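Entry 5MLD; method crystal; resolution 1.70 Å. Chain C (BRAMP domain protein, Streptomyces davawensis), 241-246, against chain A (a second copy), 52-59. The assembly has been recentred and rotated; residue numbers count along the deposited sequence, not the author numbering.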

ATOM      1  N   LYS C 241      -0.841  15.528 -16.365  1.00 22.61           N
ATOM      2  CA  LYS C 241      -1.491  15.979 -17.587  1.00 26.57           C
ATOM      3  C   LYS C 241      -1.461  14.838 -18.596  1.00 21.23           C
ATOM      4  O   LYS C 241      -0.407  14.514 -19.153  1.00 26.72           O
ATOM      5  CB  LYS C 241      -0.823  17.240 -18.129  1.00 31.61           C
ATOM      6  CG  LYS C 241      -0.991  18.440 -17.197  1.00 31.29           C
ATOM      7  CD  LYS C 241      -0.407  19.701 -17.806  1.00 38.21           C
ATOM      8  CE  LYS C 241      -1.113  20.053 -19.106  1.00 43.39           C
ATOM      9  NZ  LYS C 241      -1.470  21.501 -19.201  1.00 49.59           N
ATOM     10  N   ARG C 242      -2.619  14.230 -18.832  1.00 23.26           N
ATOM     11  CA  ARG C 242      -2.671  13.078 -19.721  1.00 20.82           C
ATOM     12  C   ARG C 242      -2.487  13.472 -21.183  1.00 27.94           C
ATOM     13  O   ARG C 242      -2.104  12.621 -21.987  1.00 24.27           O
ATOM     14  CB  ARG C 242      -3.997  12.343 -19.528  1.00 25.70           C
ATOM     15  CG  ARG C 242      -5.182  13.069 -20.154  1.00 24.04           C
ATOM     16  CD  ARG C 242      -6.470  12.849 -19.378  1.00 26.23           C
ATOM     17  NE  ARG C 242      -7.568  13.604 -19.974  1.00 25.21           N
ATOM     18  CZ  ARG C 242      -7.788  14.902 -19.771  1.00 29.42           C
ATOM     19  NH1 ARG C 242      -6.989  15.609 -18.980  1.00 25.55           N
ATOM     20  NH2 ARG C 242      -8.814  15.502 -20.362  1.00 29.64           N
ATOM     21  N   PHE C 243      -2.772  14.729 -21.541  1.00 24.50           N
ATOM     22  CA  PHE C 243      -2.490  15.282 -22.865  1.00 29.95           C
ATOM     23  C   PHE C 243      -1.574  16.479 -22.659  1.00 25.33           C
ATOM     24  O   PHE C 243      -1.873  17.344 -21.828  1.00 27.66           O
ATOM     25  CB  PHE C 243      -3.757  15.766 -23.605  1.00 31.09           C
ATOM     26  CG  PHE C 243      -4.769  14.688 -23.950  1.00 31.34           C
ATOM     27  CD1 PHE C 243      -4.510  13.732 -24.920  1.00 32.85           C
ATOM     28  CD2 PHE C 243      -6.022  14.693 -23.357  1.00 32.38           C
ATOM     29  CE1 PHE C 243      -5.469  12.765 -25.247  1.00 31.74           C
ATOM     30  CE2 PHE C 243      -6.980  13.732 -23.681  1.00 25.30           C
ATOM     31  CZ  PHE C 243      -6.698  12.769 -24.625  1.00 27.74           C
ATOM     32  N   GLN C 244      -0.464  16.549 -23.395  1.00 29.70           N
ATOM     33  CA  GLN C 244       0.480  17.629 -23.138  1.00 32.20           C
ATOM     34  C   GLN C 244       0.903  18.442 -24.362  1.00 38.53           C
ATOM     35  O   GLN C 244       1.570  19.470 -24.186  1.00 32.46           O
ATOM     36  CB  GLN C 244       1.721  17.082 -22.408  1.00 32.73           C
ATOM     37  CG  GLN C 244       1.426  16.827 -20.915  1.00 27.32           C
ATOM     38  CD  GLN C 244       2.645  16.421 -20.093  1.00 34.64           C
ATOM     39  OE1 GLN C 244       3.765  16.870 -20.344  1.00 29.70           O
ATOM     40  NE2 GLN C 244       2.421  15.573 -19.091  1.00 28.33           N
ATOM     41  N   LYS C 245       0.513  18.055 -25.573  1.00 35.96           N
ATOM     42  CA  LYS C 245       0.742  18.887 -26.759  1.00 42.28           C
ATOM     43  C   LYS C 245       2.229  19.209 -26.924  1.00 40.02           C
ATOM     44  O   LYS C 245       2.634  20.367 -27.023  1.00 41.17           O
ATOM     45  CB  LYS C 245      -0.091  20.177 -26.702  1.00 43.41           C
ATOM     46  CG  LYS C 245      -1.605  19.974 -26.596  1.00 47.22           C
ATOM     47  CD  LYS C 245      -2.369  21.261 -26.953  1.00 53.07           C
ATOM     48  CE  LYS C 245      -2.425  22.235 -25.770  1.00 50.26           C
ATOM     49  NZ  LYS C 245      -1.248  23.159 -25.732  1.00 53.25           N
ATOM     50  N   LEU C 246       3.050  18.159 -26.935  1.00 38.32           N
ATOM     51  CA  LEU C 246       4.485  18.312 -27.096  1.00 36.32           C
ATOM     52  C   LEU C 246       4.989  17.842 -28.446  1.00 42.31           C
ATOM     53  O   LEU C 246       6.093  18.225 -28.849  1.00 43.72           O
ATOM     54  CB  LEU C 246       5.225  17.541 -25.998  1.00 33.88           C
ATOM     55  CG  LEU C 246       4.879  17.955 -24.569  1.00 37.19           C
ATOM     56  CD1 LEU C 246       5.490  16.970 -23.592  1.00 33.98           C
ATOM     57  CD2 LEU C 246       5.347  19.370 -24.282  1.00 36.95           C
TER
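Chain A 52-59: EYWDDYDD

Neither stretch forms a regular helix or strand, so the two copies meet loop against loop, and no crossing angle applies. In chain A the backbone runs in extended conformation from Glu52(A) through Asp55(A), then folds into a type I beta turn from Asp55(A) to Asp58(A), closed by a hydrogen bond from Asp58(A) N to Asp55(A) O of 2.9 Å. Chain C is also irregular, and from end to end it runs in roughly the same direction as chain A; Lys245(C) adopts positive phi and psi (57° and 54°). The two backbones stay well apart: at their nearest, the CA atoms of Phe243(C) and Tyr57(A) are 7.7 Å from each other.

Arg242(C) makes the salt bridges of the contact. Its CA-to-CB bond points sideways, but the long side chain carries the guanidinium to chain A, where Asp55(A) receives it in a two-pronged salt bridge. NH2 of Arg242(C) donates to OD1 of Asp55(A) at 2.7 Å, and NH1 of Arg242(C) to OD2 of Asp55(A) at 2.8 Å, both nearly straight. A planar guanidinium suits a carboxylate well, since two N-H groups can address its two oxygens at once. A second salt bridge, from NH2 of Arg242(C) to OD1 of Asp58(A) at 3.2 Å, contains only a weak hydrogen bond.

Hydrogen bonds within chain A surround this acidic site, from the turn and from Tyr53(A) just before it. The hydroxyl of Tyr53(A) donates from OH to OD2 of Asp55(A) at 2.6 Å, while the backbone N of Tyr57(A) donates to OD1 of Asp55(A) at 3.0 Å. The backbone N of Asp55(A) in turn donates to OD2 of Asp58(A) at 3.1 Å.

Beside the charges lies an aromatic contact. The CA-to-CB bonds of Tyr57(A), which has more surface covered than any other residue here, and of Phe243(C) each point toward the other stretch. CB of Phe243(C) sits over one face of the tyrosine ring, 3.5 Å from the ring centroid of Tyr57(A), as a CH-pi contact; a flat pi face accepts the CB hydrogens of phenylalanine. The two rings are oblique, with planes at 34°, and CD2 of Phe243(C) approaches CG of Tyr57(A) to 3.4 Å. At the far end of the tyrosine, CE of Lys245(C) lies 3.4 Å from OH of Tyr57(A). A flexible methylene chain suits this exposed position, lying along the edge of the tyrosine while its ammonium group remains beyond the ring.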

ATOM      1  N   GLU A  52     -17.238  14.668 -10.983  1.00 20.10           N
ATOM      2  CA  GLU A  52     -16.867  14.476 -12.375  1.00 22.08           C
ATOM      3  C   GLU A  52     -15.805  15.480 -12.801  1.00 20.36           C
ATOM      4  O   GLU A  52     -15.671  16.571 -12.236  1.00 24.35           O
ATOM      5  CB  GLU A  52     -18.089  14.597 -13.287  1.00 20.97           C
ATOM      6  CG  GLU A  52     -19.031  13.410 -13.178  1.00 23.28           C
ATOM      7  CD  GLU A  52     -20.370  13.650 -13.842  1.00 24.44           C
ATOM      8  OE1 GLU A  52     -20.407  14.332 -14.894  1.00 24.93           O
ATOM      9  OE2 GLU A  52     -21.388  13.142 -13.317  1.00 24.81           O
ATOM     10  N   TYR A  53     -15.048  15.089 -13.823  1.00 20.63           N
ATOM     11  CA  TYR A  53     -13.912  15.857 -14.315  1.00 22.77           C
ATOM     12  C   TYR A  53     -14.190  16.400 -15.706  1.00 20.69           C
ATOM     13  O   TYR A  53     -14.719  15.691 -16.576  1.00 22.82           O
ATOM     14  CB  TYR A  53     -12.640  14.995 -14.367  1.00 25.07           C
ATOM     15  CG  TYR A  53     -11.423  15.787 -14.825  1.00 25.84           C
ATOM     16  CD1 TYR A  53     -11.141  15.953 -16.182  1.00 23.80           C
ATOM     17  CD2 TYR A  53     -10.582  16.397 -13.900  1.00 25.94           C
ATOM     18  CE1 TYR A  53     -10.043  16.685 -16.607  1.00 27.61           C
ATOM     19  CE2 TYR A  53      -9.472  17.124 -14.313  1.00 29.26           C
ATOM     20  CZ  TYR A  53      -9.218  17.275 -15.670  1.00 27.75           C
ATOM     21  OH  TYR A  53      -8.131  18.004 -16.087  1.00 32.03           O
ATOM     22  N   TRP A  54     -13.779  17.639 -15.940  1.00 21.03           N
ATOM     23  CA  TRP A  54     -13.762  18.153 -17.299  1.00 23.85           C
ATOM     24  C   TRP A  54     -12.579  19.097 -17.441  1.00 22.16           C
ATOM     25  O   TRP A  54     -12.261  19.828 -16.503  1.00 27.20           O
ATOM     26  CB  TRP A  54     -15.074  18.879 -17.655  1.00 24.77           C
ATOM     27  CG  TRP A  54     -14.989  19.594 -18.975  1.00 26.17           C
ATOM     28  CD1 TRP A  54     -15.354  19.111 -20.206  1.00 24.30           C
ATOM     29  CD2 TRP A  54     -14.478  20.909 -19.197  1.00 24.33           C
ATOM     30  NE1 TRP A  54     -15.107  20.055 -21.176  1.00 25.38           N
ATOM     31  CE2 TRP A  54     -14.571  21.168 -20.579  1.00 26.54           C
ATOM     32  CE3 TRP A  54     -13.962  21.903 -18.356  1.00 29.04           C
ATOM     33  CZ2 TRP A  54     -14.158  22.375 -21.136  1.00 30.38           C
ATOM     34  CZ3 TRP A  54     -13.558  23.095 -18.913  1.00 31.37           C
ATOM     35  CH2 TRP A  54     -13.658  23.319 -20.290  1.00 29.02           C
ATOM     36  N   ASP A  55     -11.915  19.035 -18.604  1.00 28.90           N
ATOM     37  CA  ASP A  55     -11.060  20.106 -19.123  1.00 30.18           C
ATOM     38  C   ASP A  55     -11.270  20.189 -20.635  1.00 29.39           C
ATOM     39  O   ASP A  55     -12.089  19.465 -21.203  1.00 27.75           O
ATOM     40  CB  ASP A  55      -9.580  19.914 -18.736  1.00 28.27           C
ATOM     41  CG  ASP A  55      -8.951  18.661 -19.325  1.00 27.99           C
ATOM     42  OD1 ASP A  55      -9.394  18.174 -20.386  1.00 28.20           O
ATOM     43  OD2 ASP A  55      -7.970  18.166 -18.711  1.00 30.21           O
ATOM     44  N   ASP A  56     -10.506  21.060 -21.304  1.00 35.21           N
ATOM     45  CA  ASP A  56     -10.761  21.342 -22.718  1.00 35.33           C
ATOM     46  C   ASP A  56     -10.514  20.148 -23.639  1.00 35.38           C
ATOM     47  O   ASP A  56     -11.016  20.138 -24.770  1.00 31.31           O
ATOM     48  CB  ASP A  56      -9.914  22.530 -23.173  1.00 43.31           C
ATOM     49  CG  ASP A  56     -10.495  23.853 -22.720  1.00 45.81           C
ATOM     50  OD1 ASP A  56     -11.543  24.250 -23.283  1.00 49.87           O
ATOM     51  OD2 ASP A  56      -9.915  24.489 -21.807  1.00 47.70           O
ATOM     52  N   TYR A  57      -9.757  19.143 -23.198  1.00 31.09           N
ATOM     53  CA  TYR A  57      -9.606  17.947 -24.018  1.00 25.81           C
ATOM     54  C   TYR A  57     -10.851  17.084 -24.011  1.00 30.94           C
ATOM     55  O   TYR A  57     -10.987  16.188 -24.858  1.00 30.13           O
ATOM     56  CB  TYR A  57      -8.420  17.119 -23.526  1.00 30.23           C
ATOM     57  CG  TYR A  57      -7.115  17.874 -23.529  1.00 31.45           C
ATOM     58  CD1 TYR A  57      -6.379  18.019 -24.696  1.00 42.30           C
ATOM     59  CD2 TYR A  57      -6.608  18.428 -22.371  1.00 35.08           C
ATOM     60  CE1 TYR A  57      -5.172  18.709 -24.707  1.00 40.07           C
ATOM     61  CE2 TYR A  57      -5.402  19.117 -22.367  1.00 40.67           C
ATOM     62  CZ  TYR A  57      -4.690  19.257 -23.540  1.00 44.82           C
ATOM     63  OH  TYR A  57      -3.490  19.944 -23.546  1.00 52.42           O
ATOM     64  N   ASP A  58     -11.739  17.305 -23.058  1.00 26.56           N
ATOM     65  CA  ASP A  58     -12.905  16.459 -22.949  1.00 27.61           C
ATOM     66  C   ASP A  58     -13.995  16.946 -23.896  1.00 26.73           C
ATOM     67  O   ASP A  58     -13.875  17.998 -24.540  1.00 29.53           O
ATOM     68  CB  ASP A  58     -13.393  16.426 -21.504  1.00 25.56           C
ATOM     69  CG  ASP A  58     -12.446  15.662 -20.586  1.00 26.10           C
ATOM     70  OD1 ASP A  58     -11.865  14.652 -21.030  1.00 27.88           O
ATOM     71  OD2 ASP A  58     -12.289  16.072 -19.421  1.00 31.74           O
ATOM     72  N   ASP A  59     -15.046  16.134 -24.018  1.00 27.28           N
ATOM     73  CA  ASP A  59     -16.223  16.541 -24.774  1.00 28.73           C
ATOM     74  C   ASP A  59     -16.937  17.678 -24.055  1.00 29.66           C
ATOM     75  O   ASP A  59     -17.176  17.612 -22.844  1.00 27.29           O
ATOM     76  CB  ASP A  59     -17.177  15.365 -24.974  1.00 27.27           C
ATOM     77  CG  ASP A  59     -18.429  15.761 -25.759  1.00 33.18           C
ATOM     78  OD1 ASP A  59     -18.313  15.933 -26.990  1.00 33.02           O
ATOM     79  OD2 ASP A  59     -19.526  15.894 -25.156  1.00 27.08           O
TER